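Local coordinates for putative immunoglobulin A1 protease (Bacteroides ovatus, PDB 3N6Z), which is of unproven function but is possibly an immunoglobulin A1 protease, a hydrolase whose chain winds into a parallel beta-solenoid, at residues A269-L274 with N354-F359; N339-V342 with L348-K351; S89-G92 with P97-I100. All coordinates share one frame; numbering follows the deposited sequence.

Interaction 1: A269-L274 with N354-F359; sequences AAWSNL and NGYPIF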
# COMPACT_ATOMS: atom_id res chain seq x y z
N ALA A 269 -5.95 6.00 11.22
CA ALA A 269 -7.02 5.30 11.91
C ALA A 269 -7.20 3.85 11.44
O ALA A 269 -7.13 3.55 10.23
CB ALA A 269 -8.36 6.05 11.73
N ALA A 270 -7.47 2.97 12.40
CA ALA A 270 -7.78 1.57 12.13
C ALA A 270 -9.29 1.37 12.19
O ALA A 270 -9.93 1.71 13.20
CB ALA A 270 -7.07 0.65 13.16
N TRP A 271 -9.84 0.79 11.15
CA TRP A 271 -11.26 0.49 11.07
C TRP A 271 -11.49 -0.91 10.53
O TRP A 271 -12.57 -1.22 10.01
CB TRP A 271 -11.97 1.59 10.27
CG TRP A 271 -13.39 1.86 10.56
CD1 TRP A 271 -14.32 0.99 11.07
CD2 TRP A 271 -14.07 3.08 10.30
NE1 TRP A 271 -15.53 1.64 11.19
CE2 TRP A 271 -15.41 2.92 10.71
CE3 TRP A 271 -13.67 4.31 9.77
CZ2 TRP A 271 -16.37 3.94 10.58
CZ3 TRP A 271 -14.61 5.32 9.65
CH2 TRP A 271 -15.94 5.13 10.04
N SER A 272 -10.51 -1.79 10.73
CA SER A 272 -10.55 -3.19 10.28
C SER A 272 -10.73 -4.14 11.46
O SER A 272 -10.16 -3.93 12.53
CB SER A 272 -9.24 -3.55 9.59
OG SER A 272 -9.02 -2.76 8.45
N ASN A 273 -11.45 -5.24 11.24
CA ASN A 273 -11.38 -6.38 12.15
C ASN A 273 -10.04 -7.10 11.97
O ASN A 273 -9.57 -7.26 10.83
CB ASN A 273 -12.54 -7.34 11.87
CG ASN A 273 -13.89 -6.72 12.14
OD1 ASN A 273 -14.04 -5.94 13.08
ND2 ASN A 273 -14.89 -7.07 11.33
N LEU A 274 -9.42 -7.49 13.08
CA LEU A 274 -8.04 -7.97 13.12
C LEU A 274 -8.01 -9.33 13.78
O LEU A 274 -8.51 -9.49 14.91
CB LEU A 274 -7.16 -6.99 13.89
CG LEU A 274 -7.23 -5.52 13.54
CD1 LEU A 274 -6.28 -4.71 14.43
CD2 LEU A 274 -6.83 -5.30 12.07
N ASN A 354 -22.24 5.12 3.35
CA ASN A 354 -22.24 4.06 4.39
C ASN A 354 -21.36 4.35 5.63
O ASN A 354 -21.08 3.45 6.42
CB ASN A 354 -21.83 2.73 3.76
CG ASN A 354 -20.42 2.75 3.21
OD1 ASN A 354 -19.72 3.77 3.32
ND2 ASN A 354 -20.00 1.65 2.59
N GLY A 355 -20.89 5.59 5.78
CA GLY A 355 -20.11 5.97 6.96
C GLY A 355 -18.61 5.93 6.75
O GLY A 355 -17.89 6.58 7.52
N TYR A 356 -18.14 5.20 5.73
CA TYR A 356 -16.71 5.10 5.51
C TYR A 356 -16.24 6.22 4.59
O TYR A 356 -16.73 6.34 3.46
CB TYR A 356 -16.34 3.75 4.89
CG TYR A 356 -16.55 2.55 5.77
CD1 TYR A 356 -15.76 2.32 6.89
CD2 TYR A 356 -17.56 1.62 5.46
CE1 TYR A 356 -15.95 1.23 7.71
CE2 TYR A 356 -17.74 0.49 6.27
CZ TYR A 356 -16.94 0.32 7.40
OH TYR A 356 -17.11 -0.79 8.18
N PRO A 357 -15.28 7.05 5.03
CA PRO A 357 -14.77 8.10 4.17
C PRO A 357 -14.04 7.54 2.94
O PRO A 357 -13.40 6.48 3.01
CB PRO A 357 -13.81 8.88 5.07
CG PRO A 357 -14.30 8.63 6.43
CD PRO A 357 -14.78 7.21 6.41
N ILE A 358 -14.16 8.26 1.85
CA ILE A 358 -13.53 7.94 0.58
C ILE A 358 -12.97 9.23 -0.02
O ILE A 358 -13.03 10.27 0.61
CB ILE A 358 -14.50 7.15 -0.36
CG1 ILE A 358 -15.74 8.00 -0.68
CG2 ILE A 358 -14.89 5.81 0.26
CD1 ILE A 358 -16.66 7.38 -1.69
N PHE A 359 -12.43 9.18 -1.23
CA PHE A 359 -12.00 10.40 -1.87
C PHE A 359 -13.15 10.98 -2.66
O PHE A 359 -14.06 10.25 -3.09
CB PHE A 359 -10.81 10.17 -2.83
CG PHE A 359 -9.56 9.60 -2.20
CD1 PHE A 359 -9.22 9.82 -0.88
CD2 PHE A 359 -8.71 8.87 -2.99
CE1 PHE A 359 -8.04 9.31 -0.36
CE2 PHE A 359 -7.51 8.38 -2.50
CZ PHE A 359 -7.20 8.58 -1.17
O HOH W 1 -15.04 -2.21 9.49
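W271 and Y356 carry this contact through their rings. The pair is edge-to-face: the edge of the Y356 ring is turned toward the face of the five-membered ring of W271, with centroids 4.8 Å apart and planes inclined at 59°. Contact is made by one corner of the phenol, Y356 CE1, which stands 3.5 Å from W271 CE2 and leans toward the rim of the indole. W271 sends its indole toward 354-359 because CG is anti to the backbone N (chi1 -152°).

Apolar and carbonyl contacts occupy the benzo end of the same indole. Y356 is followed by P357, whose CD lies 3.8 Å from W271 CZ3, the two side chains crossing at about a right angle. G355 O approaches W271 CH2 to 3.5 Å, obliquely to the ring.

Polar links run through water and within the turn. One water donates to W271 O at 2.7 Å and lies 2.8 Å from Y356 OH. N354 OD1 accepts from Y356 N at 3.2 Å, closing an Asx turn that shapes the chain just before the tyrosine; the donor sits above the carbonyl plane of N354.

W271 follows strand 268-270 of the parallel beta-solenoid, and its side chain also touches A334 and L337 of helix 334-344, while Y356 stacks on Y240. Without the indole, as with an alanine here, the Y356 edge and P357 CD would probably lose their partner and a gap would open between the solenoid and the C-terminal segment. That segment is thus joined to the solenoid by aromatic and apolar contact, supplemented by a single bridging water that also ties the phenol oxygen to the backbone.

Interaction 2: N339-V342 with L348-K351; sequences NIIV and LWKK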
# COMPACT_ATOMS: atom_id res chain seq x y z
N ASN A 339 -15.48 12.48 10.93
CA ASN A 339 -15.02 13.87 11.14
C ASN A 339 -13.54 13.98 11.06
O ASN A 339 -12.98 14.86 10.40
CB ASN A 339 -15.38 14.41 12.55
CG ASN A 339 -16.85 14.73 12.73
OD1 ASN A 339 -17.62 14.80 11.77
ND2 ASN A 339 -17.25 14.92 13.99
N ILE A 340 -12.87 13.09 11.79
CA ILE A 340 -11.42 13.14 11.91
C ILE A 340 -10.76 12.94 10.54
O ILE A 340 -9.86 13.69 10.14
CB ILE A 340 -10.91 12.09 12.95
CG1 ILE A 340 -11.32 12.51 14.38
CG2 ILE A 340 -9.41 11.89 12.84
CD1 ILE A 340 -11.17 11.39 15.39
N ILE A 341 -11.18 11.89 9.84
CA ILE A 341 -10.58 11.51 8.55
C ILE A 341 -10.78 12.60 7.50
O ILE A 341 -9.83 13.02 6.86
CB ILE A 341 -11.13 10.16 8.08
CG1 ILE A 341 -10.65 9.01 9.01
CG2 ILE A 341 -10.72 9.87 6.61
CD1 ILE A 341 -11.43 7.68 8.89
N VAL A 342 -12.00 13.12 7.38
CA VAL A 342 -12.24 14.16 6.37
C VAL A 342 -11.38 15.40 6.66
O VAL A 342 -10.86 16.02 5.75
CB VAL A 342 -13.73 14.49 6.23
CG1 VAL A 342 -13.96 15.72 5.36
CG2 VAL A 342 -14.47 13.27 5.67
N LEU A 348 -9.72 16.51 -0.48
CA LEU A 348 -9.52 15.15 -0.98
C LEU A 348 -10.60 14.21 -0.48
O LEU A 348 -11.20 13.47 -1.26
CB LEU A 348 -8.14 14.62 -0.54
CG LEU A 348 -7.83 13.16 -0.84
CD1 LEU A 348 -7.83 12.92 -2.36
CD2 LEU A 348 -6.49 12.75 -0.18
N TRP A 349 -10.80 14.22 0.84
CA TRP A 349 -11.66 13.26 1.50
C TRP A 349 -13.12 13.74 1.53
O TRP A 349 -13.40 14.95 1.55
CB TRP A 349 -11.19 13.02 2.91
CG TRP A 349 -9.82 12.44 3.06
CD1 TRP A 349 -8.67 13.13 3.29
CD2 TRP A 349 -9.46 11.05 3.10
NE1 TRP A 349 -7.61 12.26 3.48
CE2 TRP A 349 -8.08 10.98 3.37
CE3 TRP A 349 -10.19 9.86 2.97
CZ2 TRP A 349 -7.40 9.77 3.50
CZ3 TRP A 349 -9.53 8.66 3.08
CH2 TRP A 349 -8.15 8.63 3.34
N LYS A 350 -14.04 12.78 1.54
CA LYS A 350 -15.47 13.06 1.79
C LYS A 350 -16.08 11.92 2.56
O LYS A 350 -15.56 10.80 2.56
CB LYS A 350 -16.24 13.31 0.49
CG LYS A 350 -16.37 12.08 -0.43
CD LYS A 350 -17.35 12.33 -1.58
CE LYS A 350 -17.43 11.12 -2.51
NZ LYS A 350 -18.36 11.36 -3.67
N LYS A 351 -17.21 12.20 3.23
CA LYS A 351 -17.93 11.15 3.92
C LYS A 351 -18.61 10.29 2.86
O LYS A 351 -19.10 10.80 1.85
CB LYS A 351 -18.91 11.74 4.96
CG LYS A 351 -18.16 12.33 6.12
CD LYS A 351 -19.04 12.81 7.26
CE LYS A 351 -18.21 13.72 8.16
NZ LYS A 351 -19.00 14.19 9.31
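Helix 334-344 and the two-stranded antiparallel hairpin of 349-350 with 358-359 form the C-terminal part of the chain, which folds back along the flank of the beta-solenoid, and here I341, V342 and N339 of the helix meet W349 of the first hairpin strand and K351 just after it. I341 lays its CG2 methyl over one face of the W349 indole in a CH-pi contact, 3.9 Å from the centroid of the six-membered ring and 19° off its normal. The nearest ring atom is W349 CE3, at 3.7 Å from I341 CG2. A chi1 of -68° sets CG1 of I341 anti to the carbonyl carbon and leaves CG2 to lie over the indole. On the opposite face of the indole lies L348 CD2, so the ring is held between the methyl groups of an isoleucine and a leucine.

V342 packs alongside the backbone of the strand: its CA is 3.8 Å from W349 CB, and its CG2 methyl reaches K351 CG at 3.8 Å, touching the aliphatic part of the lysine. These contacts set the helix beside the outer wall of the beta-solenoid, where I341 and W349 both rest on Y238 of strand 237-239. W349 NE1 makes a hydrogen bond to N203 OD1, which holds the rotation of the indole, and F359 meets the same ring edge-to-face.

On the exposed side of the contact the K351 chain is extended beyond CG and crosses N339 obliquely. In one of two N339 conformers, and so perhaps only partly occupied, a hydrogen bond runs from K351 NZ to N339 OD1 at 2.9 Å, nearly along the C=O axis, with a C=O...NZ angle of 162°.

Interaction 3: S89-G92 with P97-I100; sequences SLNG and PYEI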
# COMPACT_ATOMS: atom_id res chain seq x y z
N SER A 89 4.95 -7.95 -11.93
CA SER A 89 5.22 -6.62 -11.41
C SER A 89 6.26 -5.87 -12.22
O SER A 89 7.21 -6.46 -12.76
CB SER A 89 5.60 -6.69 -9.95
OG SER A 89 6.87 -7.28 -9.78
N LEU A 90 6.09 -4.56 -12.34
CA LEU A 90 6.93 -3.77 -13.24
C LEU A 90 8.40 -3.79 -12.88
O LEU A 90 9.25 -3.86 -13.78
CB LEU A 90 6.41 -2.33 -13.29
CG LEU A 90 5.06 -2.15 -13.96
CD1 LEU A 90 4.38 -0.86 -13.57
CD2 LEU A 90 5.25 -2.25 -15.48
N ASN A 91 8.68 -3.73 -11.58
CA ASN A 91 10.07 -3.59 -11.12
C ASN A 91 10.43 -4.58 -10.02
O ASN A 91 11.31 -4.32 -9.21
CB ASN A 91 10.35 -2.18 -10.65
CG ASN A 91 11.83 -1.88 -10.43
OD1 ASN A 91 12.68 -2.26 -11.26
ND2 ASN A 91 12.14 -1.20 -9.33
N GLY A 92 9.76 -5.74 -10.03
CA GLY A 92 10.03 -6.74 -8.98
C GLY A 92 11.18 -7.67 -9.17
O GLY A 92 11.54 -8.37 -8.22
N PRO A 97 15.92 -2.21 -11.14
CA PRO A 97 16.59 -1.02 -11.69
C PRO A 97 15.69 0.12 -12.20
O PRO A 97 16.21 1.18 -12.52
CB PRO A 97 17.39 -1.60 -12.87
CG PRO A 97 16.47 -2.68 -13.40
CD PRO A 97 16.01 -3.34 -12.10
N TYR A 98 14.38 -0.11 -12.29
CA TYR A 98 13.48 0.82 -12.97
C TYR A 98 12.78 1.76 -12.00
O TYR A 98 11.86 1.32 -11.29
CB TYR A 98 12.42 0.01 -13.72
CG TYR A 98 12.98 -0.95 -14.75
CD1 TYR A 98 13.89 -0.52 -15.72
CD2 TYR A 98 12.59 -2.26 -14.77
CE1 TYR A 98 14.38 -1.39 -16.68
CE2 TYR A 98 13.05 -3.13 -15.73
CZ TYR A 98 13.95 -2.70 -16.68
OH TYR A 98 14.42 -3.54 -17.66
N GLU A 99 13.14 3.04 -12.04
CA GLU A 99 12.46 4.07 -11.29
C GLU A 99 11.23 4.53 -12.08
O GLU A 99 11.26 4.62 -13.32
CB GLU A 99 13.38 5.26 -11.02
CG GLU A 99 14.57 4.90 -10.13
CD GLU A 99 15.64 5.96 -10.13
OE1 GLU A 99 15.29 7.16 -10.26
OE2 GLU A 99 16.82 5.59 -9.94
N ILE A 100 10.16 4.85 -11.35
CA ILE A 100 8.86 5.15 -11.96
C ILE A 100 8.19 6.32 -11.28
O ILE A 100 8.20 6.44 -10.05
CB ILE A 100 7.92 3.92 -11.91
CG1 ILE A 100 8.49 2.75 -12.72
CG2 ILE A 100 6.49 4.28 -12.39
CD1 ILE A 100 7.79 1.40 -12.47
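N91 points its amide at the backbone of P97 and Y98, closing the loop that leads from strand 79-80 into strand 100-105 of the parallel beta-solenoid. With CG anti to the backbone N (chi1 -168°), the carboxamide is carried to that backbone. N91 OD1 accepts from Y98 N at 2.9 Å, with an N-H...O angle of 160°; Y98 N approaches from above the plane of the amide, 49° out of it.

The amide nitrogen has its own partners. N91 ND2 gives hydrogen bonds to F96 O and V125 O, so this buried side chain ties the loop both to itself and to strand 125-131.

Y98 CB lies 3.4 Å from N91 OD1, and its ring approaches the amide oxygen obliquely. P97 CG sits over the centre of the Y98 ring, 3.9 Å above its plane, so the proline backs the tyrosine from one face. Beyond the polar pair, L90 and I100 meet more loosely through apolar groups, L90 also touching M61 and R62 of helix 61-64. There the delta methyl of I100, CD1, comes to 4.1 Å from L90 CB.

Along the chain interaction 3 comes first, between strands 79-80 and 100-105; interaction 1 runs from the solenoid at 269-274 to the C-terminal 354-359, with interaction 2 nested inside the loop it closes. Interactions 1 and 2 have centres 11 Å apart and share the hairpin of strands 349-350 and 358-359, where K350 N and I358 O are 2.9 Å apart, a probable hydrogen bond, and P357 CB packs on I341 CG2. Interaction 3 lies across the chain's centre, its centre about 30 Å from that of interaction 1 and 32 Å from that of interaction 2. The C-terminal pair forms one connected region against the solenoid, while interaction 3 closes a separate loop early in the chain.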